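Side-chain contacts in dehydrogenase (PDB 3UOE), which probably acts as an oxidoreductase of the malate/L-lactate dehydrogenase (LDH2/MDH2) family: residues S77-G82 / R106-V111; L34-L39 / L51-L56. One frame throughout, in Å; residues are numbered along the deposited sequence.

How the contacts relate
Contact 2 lies between two helices, whereas contact 1 joins a helix end to the turn after strand 99-105; their centres lie about 12 Å apart on the same side of the chain's centre. Contact 2 is buried and made through carbon atoms alone, even where S35 and Q52 take part, pairing the consecutive helices 28-41 and 46-61. Contact 1 is half buried: a leucine pair faces inward, while a water-mediated bond lies at the exposed end. The two meet directly, since P110 and L108 pack on Q52, and P110 also touches L51 and L55. Helix 46-61 thus faces helix 28-41 on one flank and the start of helix 109-127 on another.

Contact 1 of 2, residues S77-G82 / R106-V111; sequences SRLDKG and RGLGPV
L79 and L108 mark one point of nearest backbone approach between 77-82 and 106-111, with their CA atoms 9.1 Å apart, and G82 and R106 mark the other at 8.8 Å, a spacing bridged by leucine side chains and, at G82 O, by a water. L79, in the last turn of helix 72-80, and L108, the N-cap residue of helix 109-127, touch through one methyl each: L79 CD2 lies 4.1 Å from L108 CD2. The two side chains cross at about a right angle. Both have CG anti to the carbonyl carbon (chi1 -73° in L79, -63° in L108), which swings the branched ends toward each other although neither side chain sets out straight at the other segment. Leucine suits both places, being long enough to span the gap and apolar enough for a buried spot; L79 also touches A84, and L108 touches Q52 of helix 46-61.

At the exposed end, G82 closes helix 72-80 in a Schellman motif. Its positive phi of 77° is easy for glycine, and G82 N bonds back to L79 O at 3.2 Å. G82 O is on the side of R106, and water 1 donates to it over 2.8 Å while accepting from R106 NH2, also at 2.8 Å. The water sits at the edge of the guanidinium and in its plane, where an N-H can point at it. The helix end and the turn before 109-127 are therefore joined by leucine methyls packing in the buried part and by a single water linking G82 O to R106 NH2 at the exposed rim.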
ATOM      1  N   SER A  77      -2.617 -13.999 -29.127  1.00  7.25           N
ATOM      2  CA  SER A  77      -2.222 -13.174 -30.266  1.00  9.50           C
ATOM      3  C   SER A  77      -0.774 -12.684 -30.128  1.00  8.44           C
ATOM      4  O   SER A  77      -0.001 -12.686 -31.088  1.00  8.63           O
ATOM      5  CB  SER A  77      -3.188 -11.992 -30.413  1.00  7.58           C
ATOM      6  OG  SER A  77      -2.911 -11.256 -31.577  1.00  8.51           O
ATOM      7  N   ARG A  78      -0.415 -12.267 -28.921  1.00  7.61           N
ATOM      8  CA  ARG A  78       0.926 -11.766 -28.663  1.00  8.77           C
ATOM      9  C   ARG A  78       1.970 -12.866 -28.833  1.00  8.65           C
ATOM     10  O   ARG A  78       3.085 -12.621 -29.283  1.00  7.73           O
ATOM     11  CB  ARG A  78       1.004 -11.133 -27.272  1.00  6.15           C
ATOM     12  CG  ARG A  78       0.195  -9.840 -27.143  1.00  7.35           C
ATOM     13  CD  ARG A  78       0.334  -9.204 -25.749  1.00  5.70           C
ATOM     14  NE  ARG A  78       1.715  -8.819 -25.473  1.00  6.00           N
ATOM     15  CZ  ARG A  78       2.283  -7.694 -25.899  1.00  7.10           C
ATOM     16  NH1 ARG A  78       1.584  -6.815 -26.617  1.00  5.85           N
ATOM     17  NH2 ARG A  78       3.551  -7.443 -25.596  1.00  6.35           N
ATOM     18  N   LEU A  79       1.593 -14.084 -28.477  1.00  8.27           N
ATOM     19  CA  LEU A  79       2.463 -15.225 -28.675  1.00  7.70           C
ATOM     20  C   LEU A  79       2.680 -15.488 -30.163  1.00  8.68           C
ATOM     21  O   LEU A  79       3.814 -15.635 -30.612  1.00  8.79           O
ATOM     22  CB  LEU A  79       1.862 -16.455 -27.997  1.00  7.86           C
ATOM     23  CG  LEU A  79       1.935 -16.466 -26.469  1.00  6.52           C
ATOM     24  CD1 LEU A  79       0.946 -17.454 -25.884  1.00  5.62           C
ATOM     25  CD2 LEU A  79       3.368 -16.751 -25.982  1.00  5.70           C
ATOM     26  N   ASP A  80       1.584 -15.544 -30.917  1.00  8.20           N
ATOM     27  CA  ASP A  80       1.635 -15.772 -32.360  1.00  9.24           C
ATOM     28  C   ASP A  80       2.486 -14.727 -33.081  1.00 11.67           C
ATOM     29  O   ASP A  80       2.974 -14.961 -34.186  1.00 11.88           O
ATOM     30  CB  ASP A  80       0.225 -15.714 -32.952  1.00  8.82           C
ATOM     31  CG  ASP A  80      -0.596 -16.948 -32.641  1.00 13.26           C
ATOM     32  OD1 ASP A  80      -0.013 -18.033 -32.392  1.00 16.48           O
ATOM     33  OD2 ASP A  80      -1.836 -16.833 -32.655  1.00 14.84           O
ATOM     34  N   LYS A  81       2.633 -13.558 -32.475  1.00  9.91           N
ATOM     35  CA  LYS A  81       3.241 -12.447 -33.185  1.00 12.25           C
ATOM     36  C   LYS A  81       4.656 -12.186 -32.719  1.00 10.10           C
ATOM     37  O   LYS A  81       5.297 -11.251 -33.184  1.00 12.35           O
ATOM     38  CB  LYS A  81       2.383 -11.190 -33.058  1.00 10.58           C
ATOM     39  CG  LYS A  81       1.073 -11.260 -33.848  1.00 12.40           C
ATOM     40  CD  LYS A  81       0.273  -9.976 -33.670  1.00 14.24           C
ATOM     41  CE  LYS A  81      -1.032  -9.996 -34.458  1.00 20.92           C
ATOM     42  NZ  LYS A  81      -0.820  -9.992 -35.934  1.00 37.88           N
ATOM     43  N   GLY A  82       5.140 -13.015 -31.802  1.00  8.84           N
ATOM     44  CA  GLY A  82       6.500 -12.877 -31.307  1.00 10.77           C
ATOM     45  C   GLY A  82       6.683 -11.750 -30.304  1.00 13.17           C
ATOM     46  O   GLY A  82       7.807 -11.344 -30.000  1.00 11.89           O
ATOM     47  N   ARG A 106      10.114 -11.053 -22.261  1.00  8.02           N
ATOM     48  CA  ARG A 106       8.843 -11.079 -22.979  1.00  7.91           C
ATOM     49  C   ARG A 106       7.995 -12.292 -22.580  1.00  7.59           C
ATOM     50  O   ARG A 106       7.055 -12.660 -23.282  1.00  6.53           O
ATOM     51  CB  ARG A 106       9.114 -11.060 -24.493  1.00  9.80           C
ATOM     52  CG  ARG A 106       9.704  -9.732 -24.968  1.00 10.66           C
ATOM     53  CD  ARG A 106      10.607  -9.824 -26.212  1.00 12.49           C
ATOM     54  NE  ARG A 106      10.648 -11.138 -26.850  1.00 13.45           N
ATOM     55  CZ  ARG A 106      11.700 -11.950 -26.786  1.00 18.35           C
ATOM     56  NH1 ARG A 106      12.789 -11.577 -26.112  1.00 13.95           N
ATOM     57  NH2 ARG A 106      11.666 -13.136 -27.388  1.00 17.23           N
ATOM     58  N   GLY A 107       8.339 -12.912 -21.451  1.00  6.24           N
ATOM     59  CA  GLY A 107       7.660 -14.112 -21.010  1.00  5.23           C
ATOM     60  C   GLY A 107       6.247 -13.862 -20.526  1.00  5.86           C
ATOM     61  O   GLY A 107       5.820 -12.714 -20.354  1.00  5.69           O
ATOM     62  N   LEU A 108       5.510 -14.947 -20.322  1.00  5.68           N
ATOM     63  CA  LEU A 108       4.173 -14.865 -19.765  1.00  5.00           C
ATOM     64  C   LEU A 108       4.317 -14.386 -18.335  1.00  5.97           C
ATOM     65  O   LEU A 108       5.209 -14.835 -17.619  1.00  5.17           O
ATOM     66  CB  LEU A 108       3.506 -16.231 -19.799  1.00  4.76           C
ATOM     67  CG  LEU A 108       3.294 -16.806 -21.192  1.00  5.51           C
ATOM     68  CD1 LEU A 108       2.614 -18.174 -21.101  1.00  5.50           C
ATOM     69  CD2 LEU A 108       2.462 -15.845 -22.043  1.00  6.78           C
ATOM     70  N   GLY A 109       3.449 -13.469 -17.920  1.00  6.12           N
ATOM     71  CA  GLY A 109       3.545 -12.892 -16.586  1.00  7.13           C
ATOM     72  C   GLY A 109       3.649 -13.893 -15.442  1.00  7.29           C
ATOM     73  O   GLY A 109       4.613 -13.883 -14.682  1.00  7.67           O
ATOM     74  N   PRO A 110       2.637 -14.751 -15.291  1.00  7.16           N
ATOM     75  CA  PRO A 110       2.595 -15.701 -14.172  1.00  8.48           C
ATOM     76  C   PRO A 110       3.793 -16.653 -14.148  1.00  7.37           C
ATOM     77  O   PRO A 110       4.244 -17.046 -13.072  1.00  6.96           O
ATOM     78  CB  PRO A 110       1.306 -16.486 -14.427  1.00  5.51           C
ATOM     79  CG  PRO A 110       0.464 -15.567 -15.211  1.00  7.86           C
ATOM     80  CD  PRO A 110       1.392 -14.761 -16.075  1.00  6.65           C
ATOM     81  N   VAL A 111       4.290 -17.029 -15.320  1.00  7.39           N
ATOM     82  CA  VAL A 111       5.457 -17.910 -15.396  1.00  8.05           C
ATOM     83  C   VAL A 111       6.691 -17.202 -14.843  1.00  7.65           C
ATOM     84  O   VAL A 111       7.522 -17.806 -14.155  1.00  9.11           O
ATOM     85  CB  VAL A 111       5.750 -18.347 -16.850  1.00  8.25           C
ATOM     86  CG1 VAL A 111       7.041 -19.174 -16.925  1.00  6.69           C
ATOM     87  CG2 VAL A 111       4.554 -19.111 -17.436  1.00  7.69           C
TER
HETATM   88  O   HOH W   1       8.968 -13.015 -28.008  1.00 15.88           O

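Contact 2 of 2, residues L34-L39 / L51-L56; sequences LSVALL and LQANLL
The helical segments 34-39 and 51-56 run roughly antiparallel, their axes 9.0 Å apart at closest approach and their directions 139° from each other, with S35 and A53 nearest at 5.8 Å between CA atoms. A53 is the centre of the contact. Its CB fits between two residues of the facing helix, 3.9 Å from S35 CB and equally 3.9 Å from V36 CG2. Small residues at S35 and A53 are what let the backbones come so near. S35 can be buried here because its hydroxyl bonds to L31 O, one turn earlier in its own helix, leaving CB to make the contact.

One turn further on, L39 reaches Q52 with CD2, 4.2 Å from Q52 CG, and the two side chains cross at about a right angle. Q52 has CG anti to its backbone nitrogen (chi1 177°) and then bends at chi2, so its CG methylene meets the leucine while the amide leads away, OE1 lying against P110 of helix 109-127. Helix 72-80 adds to the same core, with L72 on S35 and L76 on L39. The pair is an antiparallel helical hairpin of the consecutive helices 28-41 and 46-61, with helix 72-80 packed against both.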
ATOM      1  N   LEU A  34      -9.445 -26.249 -22.461  1.00 12.68           N
ATOM      2  CA  LEU A  34      -9.478 -25.457 -23.676  1.00 13.42           C
ATOM      3  C   LEU A  34      -8.333 -24.449 -23.665  1.00 11.11           C
ATOM      4  O   LEU A  34      -7.622 -24.292 -24.661  1.00  9.56           O
ATOM      5  CB  LEU A  34     -10.817 -24.733 -23.774  1.00 13.05           C
ATOM      6  CG  LEU A  34     -11.008 -23.650 -24.840  1.00 17.04           C
ATOM      7  CD1 LEU A  34     -10.659 -24.161 -26.225  1.00 18.07           C
ATOM      8  CD2 LEU A  34     -12.452 -23.138 -24.809  1.00 17.54           C
ATOM      9  N   SER A  35      -8.156 -23.780 -22.530  1.00  8.07           N
ATOM     10  CA  SER A  35      -7.144 -22.736 -22.392  1.00  9.16           C
ATOM     11  C   SER A  35      -5.730 -23.285 -22.522  1.00  8.78           C
ATOM     12  O   SER A  35      -4.882 -22.690 -23.184  1.00  6.77           O
ATOM     13  CB  SER A  35      -7.290 -22.019 -21.048  1.00  9.46           C
ATOM     14  OG  SER A  35      -8.520 -21.324 -20.978  1.00 10.32           O
ATOM     15  N   VAL A  36      -5.482 -24.413 -21.868  1.00  7.05           N
ATOM     16  CA  VAL A  36      -4.194 -25.071 -21.961  1.00  9.37           C
ATOM     17  C   VAL A  36      -3.856 -25.475 -23.401  1.00  8.11           C
ATOM     18  O   VAL A  36      -2.742 -25.243 -23.867  1.00  7.35           O
ATOM     19  CB  VAL A  36      -4.124 -26.305 -21.038  1.00  9.42           C
ATOM     20  CG1 VAL A  36      -2.860 -27.117 -21.327  1.00  7.74           C
ATOM     21  CG2 VAL A  36      -4.186 -25.871 -19.584  1.00  7.52           C
ATOM     22  N   ALA A  37      -4.815 -26.064 -24.104  1.00  6.71           N
ATOM     23  CA  ALA A  37      -4.567 -26.516 -25.470  1.00  9.83           C
ATOM     24  C   ALA A  37      -4.216 -25.349 -26.388  1.00  9.08           C
ATOM     25  O   ALA A  37      -3.347 -25.476 -27.244  1.00  9.42           O
ATOM     26  CB  ALA A  37      -5.774 -27.312 -26.027  1.00  9.92           C
ATOM     27  N   LEU A  38      -4.887 -24.215 -26.200  1.00  7.92           N
ATOM     28  CA  LEU A  38      -4.587 -23.023 -26.982  1.00  9.59           C
ATOM     29  C   LEU A  38      -3.170 -22.514 -26.691  1.00  7.35           C
ATOM     30  O   LEU A  38      -2.399 -22.244 -27.608  1.00  8.00           O
ATOM     31  CB  LEU A  38      -5.623 -21.930 -26.736  1.00  8.90           C
ATOM     32  CG  LEU A  38      -7.037 -22.225 -27.239  1.00 12.86           C
ATOM     33  CD1 LEU A  38      -8.044 -21.275 -26.607  1.00 11.21           C
ATOM     34  CD2 LEU A  38      -7.112 -22.170 -28.768  1.00 12.72           C
ATOM     35  N   LEU A  39      -2.824 -22.395 -25.418  1.00  7.49           N
ATOM     36  CA  LEU A  39      -1.465 -22.008 -25.062  1.00  7.12           C
ATOM     37  C   LEU A  39      -0.461 -22.973 -25.694  1.00  6.61           C
ATOM     38  O   LEU A  39       0.500 -22.560 -26.332  1.00  5.94           O
ATOM     39  CB  LEU A  39      -1.274 -21.996 -23.545  1.00  6.04           C
ATOM     40  CG  LEU A  39      -1.505 -20.731 -22.704  1.00  7.34           C
ATOM     41  CD1 LEU A  39      -1.382 -19.464 -23.524  1.00  5.67           C
ATOM     42  CD2 LEU A  39      -2.815 -20.765 -21.942  1.00  6.97           C
ATOM     43  N   LEU A  51      -0.330 -23.133 -15.683  1.00  7.35           N
ATOM     44  CA  LEU A  51      -0.212 -22.030 -14.731  1.00  8.15           C
ATOM     45  C   LEU A  51      -0.876 -20.759 -15.272  1.00  8.94           C
ATOM     46  O   LEU A  51      -1.691 -20.136 -14.592  1.00  8.17           O
ATOM     47  CB  LEU A  51       1.262 -21.759 -14.399  1.00  7.14           C
ATOM     48  CG  LEU A  51       1.538 -20.493 -13.576  1.00  8.13           C
ATOM     49  CD1 LEU A  51       0.881 -20.557 -12.178  1.00  4.82           C
ATOM     50  CD2 LEU A  51       3.025 -20.253 -13.469  1.00  6.31           C
ATOM     51  N   GLN A  52      -0.529 -20.377 -16.496  1.00  7.12           N
ATOM     52  CA  GLN A  52      -1.212 -19.255 -17.137  1.00  8.15           C
ATOM     53  C   GLN A  52      -2.722 -19.457 -17.175  1.00  9.13           C
ATOM     54  O   GLN A  52      -3.484 -18.502 -17.008  1.00  7.40           O
ATOM     55  CB  GLN A  52      -0.694 -19.003 -18.557  1.00  6.58           C
ATOM     56  CG  GLN A  52      -1.442 -17.871 -19.279  1.00  6.74           C
ATOM     57  CD  GLN A  52      -1.190 -16.499 -18.646  1.00  7.54           C
ATOM     58  OE1 GLN A  52      -0.126 -15.892 -18.845  1.00  5.34           O
ATOM     59  NE2 GLN A  52      -2.171 -16.003 -17.889  1.00  5.03           N
ATOM     60  N   ALA A  53      -3.159 -20.692 -17.414  1.00  9.05           N
ATOM     61  CA  ALA A  53      -4.589 -20.980 -17.449  1.00  7.27           C
ATOM     62  C   ALA A  53      -5.210 -20.883 -16.048  1.00  7.89           C
ATOM     63  O   ALA A  53      -6.307 -20.356 -15.885  1.00  7.60           O
ATOM     64  CB  ALA A  53      -4.841 -22.348 -18.065  1.00  8.38           C
ATOM     65  N   ASN A  54      -4.498 -21.388 -15.040  1.00 10.80           N
ATOM     66  CA  ASN A  54      -4.972 -21.332 -13.653  1.00  9.38           C
ATOM     67  C   ASN A  54      -5.175 -19.898 -13.183  1.00  8.56           C
ATOM     68  O   ASN A  54      -6.144 -19.596 -12.488  1.00  7.88           O
ATOM     69  CB  ASN A  54      -4.009 -22.060 -12.706  1.00  9.75           C
ATOM     70  CG  ASN A  54      -4.098 -23.578 -12.818  1.00 13.71           C
ATOM     71  OD1 ASN A  54      -5.022 -24.119 -13.430  1.00 18.06           O
ATOM     72  ND2 ASN A  54      -3.134 -24.272 -12.218  1.00 15.24           N
ATOM     73  N   LEU A  55      -4.263 -19.011 -13.569  1.00  7.28           N
ATOM     74  CA  LEU A  55      -4.422 -17.590 -13.255  1.00  8.06           C
ATOM     75  C   LEU A  55      -5.773 -17.022 -13.693  1.00  8.65           C
ATOM     76  O   LEU A  55      -6.433 -16.309 -12.936  1.00  7.08           O
ATOM     77  CB  LEU A  55      -3.297 -16.758 -13.878  1.00  7.26           C
ATOM     78  CG  LEU A  55      -2.227 -16.304 -12.887  1.00 10.27           C
ATOM     79  CD1 LEU A  55      -2.841 -15.385 -11.817  1.00  6.16           C
ATOM     80  CD2 LEU A  55      -1.523 -17.505 -12.252  1.00  6.79           C
ATOM     81  N   LEU A  56      -6.163 -17.334 -14.923  1.00  7.36           N
ATOM     82  CA  LEU A  56      -7.381 -16.794 -15.509  1.00  7.76           C
ATOM     83  C   LEU A  56      -8.615 -17.503 -14.950  1.00  8.50           C
ATOM     84  O   LEU A  56      -9.622 -16.874 -14.666  1.00  7.61           O
ATOM     85  CB  LEU A  56      -7.324 -16.913 -17.038  1.00  7.01           C
ATOM     86  CG  LEU A  56      -6.120 -16.233 -17.713  1.00  7.98           C
ATOM     87  CD1 LEU A  56      -6.258 -16.245 -19.237  1.00  8.47           C
ATOM     88  CD2 LEU A  56      -5.914 -14.782 -17.222  1.00  7.52           C
TER